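Local atomic coordinates of Rio2 kinase (PDB entry 4GYI), a protein that is an atypical RIO-family kinase that binds ADP and magnesium and acts, in an ATPase-dependent way, in maturation of the pre-40S ribosomal subunit. Residues H228-N232 / E233-L237; N269-M272 / Y273-D277. All coordinates share one frame; numbering follows the deposited sequence.

In the fold
Interaction 1 is the catalytic loop of the RIO kinase domain and interaction 2 is the first turns of helix 270-289; their centres lie 14 Å apart. They meet directly at Gly-229. Its O is 2.8 Å from Arg-276 NH2, and its N is 2.9 Å from Asp-277 OD2, both distances fitting hydrogen bonds, while Asp-277 OD1 takes the N-H of Phe-231. Helix 270-289 thus holds the loop through its backbone at Gly-229 and Phe-231. The nucleotide belongs to interaction 1, where Asn-235 binds magnesium directly; the Arg-276 side chain stays about 12 Å from the metal and about 13 Å from ADP at the nearest atoms.

Interaction 1 (H228-N232 / E233-L237); sequences HGDFN and EFNIL. With MG (magnesium ion), chain C; ADP (adenosine-5'-diphosphate), chain B.
In the catalytic loop of the RIO kinase domain, Ile-236 CG1 lies over one face of the Phe-231 ring, toward its rim, and Ile-236 CD1 comes within 3.5 Å of Phe-231 CE2, while His-228 CG lies at the ring edge. The His-228 ring is met in its own plane by the backbone of Asp-230, whose N donates to ND1 at 3.0 Å; NE2 is bonded to the carbonyl of Ile-257, and together the two bonds fix the rotation of the imidazole. The Phe-234 ring has Glu-233 CG over one face and Asn-232 OD1 at its edge. The loop is closed by a type I beta turn from Asn-232 to Asn-235. The turn bond, Asn-235 N to Asn-232 O, measures 3.1 Å. An Asx turn overlaps it: with CG set between the backbone N and the carbonyl carbon (chi1 58°), Asn-232 OD1 accepts the N-H of Phe-234 at 3.0 Å. Putting an alanine here would probably deprive that N-H of its side-chain acceptor and free the turn that presents Asn-235 to shift.

Asn-235 spends both ends of its amide. ND2 donates in the carbonyl plane to Asp-230 O at 2.6 Å, N-H...O 158°, and weakly to Asp-230 OD2 at 3.0 Å, the carboxylate standing 81° from the amide plane; OD2 also forms a salt bridge with Arg-343. This grip fixes the amide rotation and turns Asn-235 OD1 to the magnesium ion, 2.1 Å away. Two ADP phosphate oxygens, two waters and the phosphoaspartate at position 258 complete the metal site, and one of the waters donates to Asp-230 OD2. On the ribose side, ADP O3' donates to the carbonyl oxygen Phe-234 O at 2.9 Å.

Interaction 2 (N269-M272 / Y273-D277); sequences NAEM and YFDRD
Met-272 lays its methyl on the ring of Tyr-273, its neighbour in sequence, and these two residues bury the most surface in the opening turns of helix 270-289. The evidence for a CH-pi contact is direct: Met-272 CE sits 3.5 Å from the centroid of the Tyr-273 ring and only 11° off its normal, over the centre of the face. The sulfur follows on the same face, Met-272 SD lying 4.3 Å from that centroid, which makes this a Met-aromatic contact as well. The methionine leaves with CG anti to its N, then bends at chi2 (-82°) and again at chi3, folding the thioether back across the ring.

Tyr-273 is also fixed from the preceding turn. Asn-269 CB packs against Tyr-273 CE2 at 3.4 Å, and Asn-269 O receives the N-H of Tyr-273 at 3.1 Å. Asn-269 occupies the N-cap position, yet its side chain makes no capping bond. The next helical bond, Phe-274 N to Ala-270 O, is 2.8 Å long and nearly straight.

Third in buried surface is Glu-271, which runs alongside Asp-275 one turn on. Glu-271 CG touches Asp-275 OD2 at 3.5 Å, and Glu-271 OE2 comes within 4.0 Å of the same oxygen, the carboxylate planes 74° apart. Two like charges this close probably disfavour each other, although solvent may partly screen them.

Around this turn, Ala-270 and Tyr-273 lean on Ile-227 of strand 226-227, and His-267 meets the tyrosine ring edge-to-face. Phe-274 touches Ile-218 and Leu-219 of helix 207-223 and Tyr-300 and Ala-303 of helix 300-304, whereas Tyr-273 and Arg-276, the latter bonded through NH2 to Gly-229 O, reach helix 326-341.

Interaction 1 (H228-N232 / E233-L237)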
ATOM      1  N   HIS A 228      -7.789  -7.194  10.568  1.00 35.88           N
ATOM      2  CA  HIS A 228      -7.567  -6.338   9.401  1.00 37.67           C
ATOM      3  C   HIS A 228      -7.266  -4.903   9.816  1.00 31.72           C
ATOM      4  O   HIS A 228      -6.266  -4.333   9.385  1.00 31.41           O
ATOM      5  CB  HIS A 228      -8.769  -6.402   8.455  1.00 30.45           C
ATOM      6  CG  HIS A 228      -8.596  -5.610   7.195  1.00 32.20           C
ATOM      7  ND1 HIS A 228      -8.761  -4.241   7.150  1.00 34.22           N
ATOM      8  CD2 HIS A 228      -8.317  -5.997   5.928  1.00 25.84           C
ATOM      9  CE1 HIS A 228      -8.567  -3.817   5.913  1.00 33.31           C
ATOM     10  NE2 HIS A 228      -8.301  -4.861   5.149  1.00 25.56           N
ATOM     11  N   GLY A 229      -8.103  -4.347  10.691  1.00 26.88           N
ATOM     12  CA  GLY A 229      -7.846  -3.040  11.282  1.00 25.39           C
ATOM     13  C   GLY A 229      -8.445  -1.872  10.503  1.00 30.67           C
ATOM     14  O   GLY A 229      -8.485  -0.746  10.994  1.00 32.84           O
ATOM     15  N   ASP A 230      -8.909  -2.127   9.283  1.00 29.36           N
ATOM     16  CA  ASP A 230      -9.586  -1.079   8.518  1.00 31.08           C
ATOM     17  C   ASP A 230     -10.658  -1.736   7.636  1.00 36.96           C
ATOM     18  O   ASP A 230     -10.761  -1.472   6.437  1.00 26.69           O
ATOM     19  CB  ASP A 230      -8.555  -0.289   7.702  1.00 31.94           C
ATOM     20  CG  ASP A 230      -9.126   0.981   7.114  1.00 49.07           C
ATOM     21  OD1 ASP A 230     -10.182   1.430   7.616  1.00 43.79           O
ATOM     22  OD2 ASP A 230      -8.525   1.515   6.147  1.00 51.91           O
ATOM     23  N   PHE A 231     -11.437  -2.620   8.261  1.00 32.25           N
ATOM     24  CA  PHE A 231     -12.363  -3.498   7.570  1.00 33.45           C
ATOM     25  C   PHE A 231     -13.678  -2.745   7.436  1.00 42.72           C
ATOM     26  O   PHE A 231     -14.457  -2.661   8.380  1.00 50.82           O
ATOM     27  CB  PHE A 231     -12.538  -4.798   8.381  1.00 34.70           C
ATOM     28  CG  PHE A 231     -13.130  -5.957   7.600  1.00 37.13           C
ATOM     29  CD1 PHE A 231     -12.310  -6.865   6.949  1.00 37.29           C
ATOM     30  CD2 PHE A 231     -14.501  -6.164   7.560  1.00 38.98           C
ATOM     31  CE1 PHE A 231     -12.847  -7.949   6.246  1.00 42.21           C
ATOM     32  CE2 PHE A 231     -15.044  -7.237   6.863  1.00 33.65           C
ATOM     33  CZ  PHE A 231     -14.212  -8.135   6.199  1.00 32.35           C
ATOM     34  N   ASN A 232     -13.900  -2.172   6.260  1.00 34.30           N
ATOM     35  CA  ASN A 232     -15.062  -1.338   6.020  1.00 35.14           C
ATOM     36  C   ASN A 232     -15.416  -1.364   4.540  1.00 30.76           C
ATOM     37  O   ASN A 232     -14.819  -2.112   3.775  1.00 33.79           O
ATOM     38  CB  ASN A 232     -14.822   0.089   6.521  1.00 34.26           C
ATOM     39  CG  ASN A 232     -13.621   0.737   5.877  1.00 45.19           C
ATOM     40  OD1 ASN A 232     -13.450   0.680   4.662  1.00 36.75           O
ATOM     41  ND2 ASN A 232     -12.767   1.344   6.691  1.00 54.89           N
ATOM     42  N   GLU A 233     -16.377  -0.542   4.146  1.00 25.80           N
ATOM     43  CA  GLU A 233     -17.010  -0.678   2.842  1.00 26.22           C
ATOM     44  C   GLU A 233     -16.127  -0.144   1.705  1.00 34.23           C
ATOM     45  O   GLU A 233     -16.492  -0.250   0.535  1.00 32.06           O
ATOM     46  CB  GLU A 233     -18.387   0.000   2.832  1.00 28.71           C
ATOM     47  CG  GLU A 233     -18.343   1.533   3.029  1.00 49.80           C
ATOM     48  CD  GLU A 233     -18.457   1.954   4.494  1.00 56.78           C
ATOM     49  OE1 GLU A 233     -18.261   1.097   5.391  1.00 48.95           O
ATOM     50  OE2 GLU A 233     -18.755   3.142   4.748  1.00 58.38           O
ATOM     51  N   PHE A 234     -14.972   0.420   2.063  1.00 35.07           N
ATOM     52  CA  PHE A 234     -13.973   0.873   1.094  1.00 32.47           C
ATOM     53  C   PHE A 234     -12.909  -0.176   0.830  1.00 32.31           C
ATOM     54  O   PHE A 234     -12.257  -0.136  -0.205  1.00 37.97           O
ATOM     55  CB  PHE A 234     -13.286   2.155   1.568  1.00 37.43           C
ATOM     56  CG  PHE A 234     -14.234   3.288   1.813  1.00 45.23           C
ATOM     57  CD1 PHE A 234     -14.683   4.066   0.760  1.00 47.72           C
ATOM     58  CD2 PHE A 234     -14.694   3.561   3.100  1.00 44.54           C
ATOM     59  CE1 PHE A 234     -15.570   5.118   0.978  1.00 56.46           C
ATOM     60  CE2 PHE A 234     -15.583   4.600   3.331  1.00 53.54           C
ATOM     61  CZ  PHE A 234     -16.025   5.383   2.263  1.00 52.20           C
ATOM     62  N   ASN A 235     -12.727  -1.106   1.766  1.00 25.36           N
ATOM     63  CA  ASN A 235     -11.697  -2.131   1.625  1.00 22.00           C
ATOM     64  C   ASN A 235     -12.267  -3.500   1.347  1.00 21.41           C
ATOM     65  O   ASN A 235     -11.563  -4.510   1.396  1.00 28.28           O
ATOM     66  CB  ASN A 235     -10.797  -2.150   2.866  1.00 24.57           C
ATOM     67  CG  ASN A 235     -10.040  -0.862   3.006  1.00 24.34           C
ATOM     68  OD1 ASN A 235      -9.781  -0.212   1.999  1.00 24.68           O
ATOM     69  ND2 ASN A 235      -9.731  -0.450   4.234  1.00 30.45           N
ATOM     70  N   ILE A 236     -13.566  -3.517   1.091  1.00 26.39           N
ATOM     71  CA  ILE A 236     -14.255  -4.725   0.677  1.00 35.75           C
ATOM     72  C   ILE A 236     -14.788  -4.495  -0.728  1.00 31.99           C
ATOM     73  O   ILE A 236     -15.565  -3.567  -0.978  1.00 35.24           O
ATOM     74  CB  ILE A 236     -15.425  -5.072   1.625  1.00 35.34           C
ATOM     75  CG1 ILE A 236     -14.879  -5.396   3.016  1.00 39.67           C
ATOM     76  CG2 ILE A 236     -16.224  -6.259   1.078  1.00 25.39           C
ATOM     77  CD1 ILE A 236     -15.863  -5.138   4.143  1.00 33.33           C
ATOM     78  N   LEU A 237     -14.336  -5.335  -1.642  1.00 25.36           N
ATOM     79  CA  LEU A 237     -14.769  -5.279  -3.019  1.00 28.09           C
ATOM     80  C   LEU A 237     -15.774  -6.401  -3.186  1.00 25.65           C
ATOM     81  O   LEU A 237     -15.642  -7.446  -2.568  1.00 30.45           O
ATOM     82  CB  LEU A 237     -13.572  -5.477  -3.970  1.00 25.07           C
ATOM     83  CG  LEU A 237     -12.368  -4.518  -3.842  1.00 27.82           C
ATOM     84  CD1 LEU A 237     -11.444  -4.600  -5.055  1.00 24.60           C
ATOM     85  CD2 LEU A 237     -12.808  -3.085  -3.645  1.00 33.94           C
TER
HETATM   86 MG    MG C 402      -8.359   1.320   1.648  1.00 35.16          MG
HETATM   87  PB  ADP B 401      -5.910   3.028   0.224  1.00 31.41           P
HETATM   88  O1B ADP B 401      -5.448   4.371  -0.287  1.00 36.05           O
HETATM   89  O2B ADP B 401      -7.261   2.946   0.892  1.00 27.86           O
HETATM   90  O3B ADP B 401      -4.708   2.440   1.090  1.00 36.17           O
HETATM   91  PA  ADP B 401      -6.671   0.618  -1.173  1.00 30.97           P
HETATM   92  O1A ADP B 401      -7.767   0.582  -0.143  1.00 31.78           O
HETATM   93  O2A ADP B 401      -5.708  -0.560  -1.231  1.00 32.16           O
HETATM   94  O3A ADP B 401      -5.850   1.999  -1.037  1.00 31.53           O
HETATM   95  O5' ADP B 401      -7.364   0.879  -2.590  1.00 34.30           O
HETATM   96  C5' ADP B 401      -8.187   2.040  -2.771  1.00 27.03           C
HETATM   97  C4' ADP B 401      -9.245   1.760  -3.836  1.00 33.41           C
HETATM   98  O4' ADP B 401      -8.624   1.325  -5.058  1.00 32.80           O
HETATM   99  C3' ADP B 401     -10.222   0.640  -3.479  1.00 37.85           C
HETATM  100  O3' ADP B 401     -11.344   1.080  -2.706  1.00 39.65           O
HETATM  101  C2' ADP B 401     -10.647   0.110  -4.832  1.00 44.93           C
HETATM  102  O2' ADP B 401     -11.583   1.006  -5.442  1.00 43.80           O
HETATM  103  C1' ADP B 401      -9.395   0.276  -5.657  1.00 40.80           C
HETATM  104  N9  ADP B 401      -8.522  -0.913  -5.661  1.00 36.94           N
HETATM  105  C8  ADP B 401      -7.408  -1.070  -4.921  1.00 32.64           C
HETATM  106  N7  ADP B 401      -6.797  -2.254  -5.192  1.00 29.53           N
HETATM  107  C5  ADP B 401      -7.544  -2.850  -6.144  1.00 27.83           C
HETATM  108  C6  ADP B 401      -7.477  -4.112  -6.901  1.00 27.24           C
HETATM  109  N6  ADP B 401      -6.467  -4.979  -6.685  1.00 27.04           N
HETATM  110  N1  ADP B 401      -8.447  -4.356  -7.805  1.00 36.53           N
HETATM  111  C2  ADP B 401      -9.457  -3.490  -8.043  1.00 30.82           C
HETATM  112  N3  ADP B 401      -9.578  -2.323  -7.397  1.00 35.82           N
HETATM  113  C4  ADP B 401      -8.672  -1.964  -6.452  1.00 32.71           C
HETATM  114  O   HOH W   1      -8.983   2.585   3.219  1.00 35.08           O
HETATM  115  O   HOH W   2      -9.954   2.141   0.587  1.00 39.30           O

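Interaction 2 (N269-M272 / Y273-D277)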
ATOM      1  N   ASN A 269      -3.801  -4.026  21.887  1.00 53.81           N
ATOM      2  CA  ASN A 269      -5.118  -3.450  21.639  1.00 56.59           C
ATOM      3  C   ASN A 269      -6.008  -4.316  20.758  1.00 49.25           C
ATOM      4  O   ASN A 269      -6.900  -3.782  20.108  1.00 48.31           O
ATOM      5  CB  ASN A 269      -4.988  -2.089  20.949  1.00 59.98           C
ATOM      6  CG  ASN A 269      -4.565  -0.993  21.884  1.00 74.75           C
ATOM      7  OD1 ASN A 269      -5.018  -0.926  23.026  1.00 78.70           O
ATOM      8  ND2 ASN A 269      -3.692  -0.110  21.403  1.00 77.20           N
ATOM      9  N   ALA A 270      -5.772  -5.625  20.709  1.00 46.72           N
ATOM     10  CA  ALA A 270      -6.452  -6.463  19.716  1.00 40.02           C
ATOM     11  C   ALA A 270      -7.964  -6.411  19.857  1.00 46.65           C
ATOM     12  O   ALA A 270      -8.676  -6.356  18.852  1.00 45.03           O
ATOM     13  CB  ALA A 270      -5.960  -7.891  19.762  1.00 38.22           C
ATOM     14  N   GLU A 271      -8.448  -6.382  21.098  1.00 37.08           N
ATOM     15  CA  GLU A 271      -9.889  -6.357  21.342  1.00 42.71           C
ATOM     16  C   GLU A 271     -10.546  -5.105  20.756  1.00 43.54           C
ATOM     17  O   GLU A 271     -11.602  -5.184  20.138  1.00 48.59           O
ATOM     18  CB  GLU A 271     -10.222  -6.506  22.835  1.00 51.14           C
ATOM     19  CG  GLU A 271     -11.720  -6.446  23.133  1.00 55.89           C
ATOM     20  CD  GLU A 271     -12.092  -6.957  24.524  1.00 73.33           C
ATOM     21  OE1 GLU A 271     -11.187  -7.314  25.315  1.00 63.39           O
ATOM     22  OE2 GLU A 271     -13.306  -7.008  24.826  1.00 85.50           O
ATOM     23  N   MET A 272      -9.919  -3.954  20.947  1.00 44.59           N
ATOM     24  CA  MET A 272     -10.427  -2.724  20.359  1.00 41.03           C
ATOM     25  C   MET A 272     -10.440  -2.827  18.816  1.00 42.03           C
ATOM     26  O   MET A 272     -11.424  -2.454  18.174  1.00 39.87           O
ATOM     27  CB  MET A 272      -9.603  -1.524  20.844  1.00 44.84           C
ATOM     28  CG  MET A 272      -9.981  -0.175  20.198  1.00 52.12           C
ATOM     29  SD  MET A 272      -9.272   0.182  18.558  1.00 80.81           S
ATOM     30  CE  MET A 272      -7.530   0.316  18.955  1.00113.32           C
ATOM     31  N   TYR A 273      -9.366  -3.350  18.225  1.00 28.24           N
ATOM     32  CA  TYR A 273      -9.285  -3.466  16.758  1.00 32.51           C
ATOM     33  C   TYR A 273     -10.307  -4.467  16.202  1.00 32.61           C
ATOM     34  O   TYR A 273     -10.984  -4.196  15.207  1.00 30.92           O
ATOM     35  CB  TYR A 273      -7.871  -3.828  16.286  1.00 31.51           C
ATOM     36  CG  TYR A 273      -6.834  -2.737  16.481  1.00 51.76           C
ATOM     37  CD1 TYR A 273      -6.869  -1.566  15.727  1.00 63.11           C
ATOM     38  CD2 TYR A 273      -5.803  -2.888  17.405  1.00 54.92           C
ATOM     39  CE1 TYR A 273      -5.918  -0.570  15.908  1.00 66.39           C
ATOM     40  CE2 TYR A 273      -4.846  -1.898  17.592  1.00 48.90           C
ATOM     41  CZ  TYR A 273      -4.908  -0.744  16.846  1.00 60.44           C
ATOM     42  OH  TYR A 273      -3.956   0.237  17.036  1.00 63.89           O
ATOM     43  N   PHE A 274     -10.418  -5.622  16.849  1.00 36.32           N
ATOM     44  CA  PHE A 274     -11.452  -6.587  16.492  1.00 40.09           C
ATOM     45  C   PHE A 274     -12.839  -5.941  16.527  1.00 43.66           C
ATOM     46  O   PHE A 274     -13.537  -5.912  15.509  1.00 42.61           O
ATOM     47  CB  PHE A 274     -11.412  -7.795  17.427  1.00 31.75           C
ATOM     48  CG  PHE A 274     -12.361  -8.893  17.047  1.00 36.25           C
ATOM     49  CD1 PHE A 274     -11.981  -9.875  16.147  1.00 35.12           C
ATOM     50  CD2 PHE A 274     -13.636  -8.949  17.599  1.00 39.87           C
ATOM     51  CE1 PHE A 274     -12.855 -10.896  15.794  1.00 30.37           C
ATOM     52  CE2 PHE A 274     -14.513  -9.960  17.253  1.00 43.16           C
ATOM     53  CZ  PHE A 274     -14.115 -10.941  16.344  1.00 38.37           C
ATOM     54  N   ASP A 275     -13.223  -5.422  17.694  1.00 38.30           N
ATOM     55  CA  ASP A 275     -14.568  -4.886  17.899  1.00 35.76           C
ATOM     56  C   ASP A 275     -14.878  -3.782  16.904  1.00 39.38           C
ATOM     57  O   ASP A 275     -16.012  -3.632  16.462  1.00 45.20           O
ATOM     58  CB  ASP A 275     -14.724  -4.337  19.314  1.00 43.05           C
ATOM     59  CG  ASP A 275     -14.854  -5.429  20.359  1.00 59.47           C
ATOM     60  OD1 ASP A 275     -15.267  -6.554  20.002  1.00 65.36           O
ATOM     61  OD2 ASP A 275     -14.555  -5.157  21.544  1.00 65.08           O
ATOM     62  N   ARG A 276     -13.850  -3.019  16.546  1.00 39.38           N
ATOM     63  CA  ARG A 276     -14.015  -1.894  15.648  1.00 37.13           C
ATOM     64  C   ARG A 276     -14.341  -2.360  14.230  1.00 40.69           C
ATOM     65  O   ARG A 276     -15.185  -1.776  13.559  1.00 37.46           O
ATOM     66  CB  ARG A 276     -12.766  -1.031  15.646  1.00 39.61           C
ATOM     67  CG  ARG A 276     -12.991   0.352  15.078  1.00 49.63           C
ATOM     68  CD  ARG A 276     -11.728   1.195  15.197  1.00 47.64           C
ATOM     69  NE  ARG A 276     -10.685   0.717  14.302  1.00 45.59           N
ATOM     70  CZ  ARG A 276      -9.454   1.219  14.243  1.00 48.94           C
ATOM     71  NH1 ARG A 276      -9.103   2.227  15.032  1.00 36.74           N
ATOM     72  NH2 ARG A 276      -8.572   0.712  13.388  1.00 42.76           N
ATOM     73  N   ASP A 277     -13.665  -3.407  13.777  1.00 29.16           N
ATOM     74  CA  ASP A 277     -13.968  -4.002  12.475  1.00 38.41           C
ATOM     75  C   ASP A 277     -15.430  -4.487  12.417  1.00 40.38           C
ATOM     76  O   ASP A 277     -16.178  -4.147  11.492  1.00 39.33           O
ATOM     77  CB  ASP A 277     -12.985  -5.150  12.148  1.00 35.65           C
ATOM     78  CG  ASP A 277     -11.598  -4.646  11.625  1.00 54.49           C
ATOM     79  OD1 ASP A 277     -11.445  -3.425  11.349  1.00 48.39           O
ATOM     80  OD2 ASP A 277     -10.669  -5.486  11.466  1.00 37.24           O
TER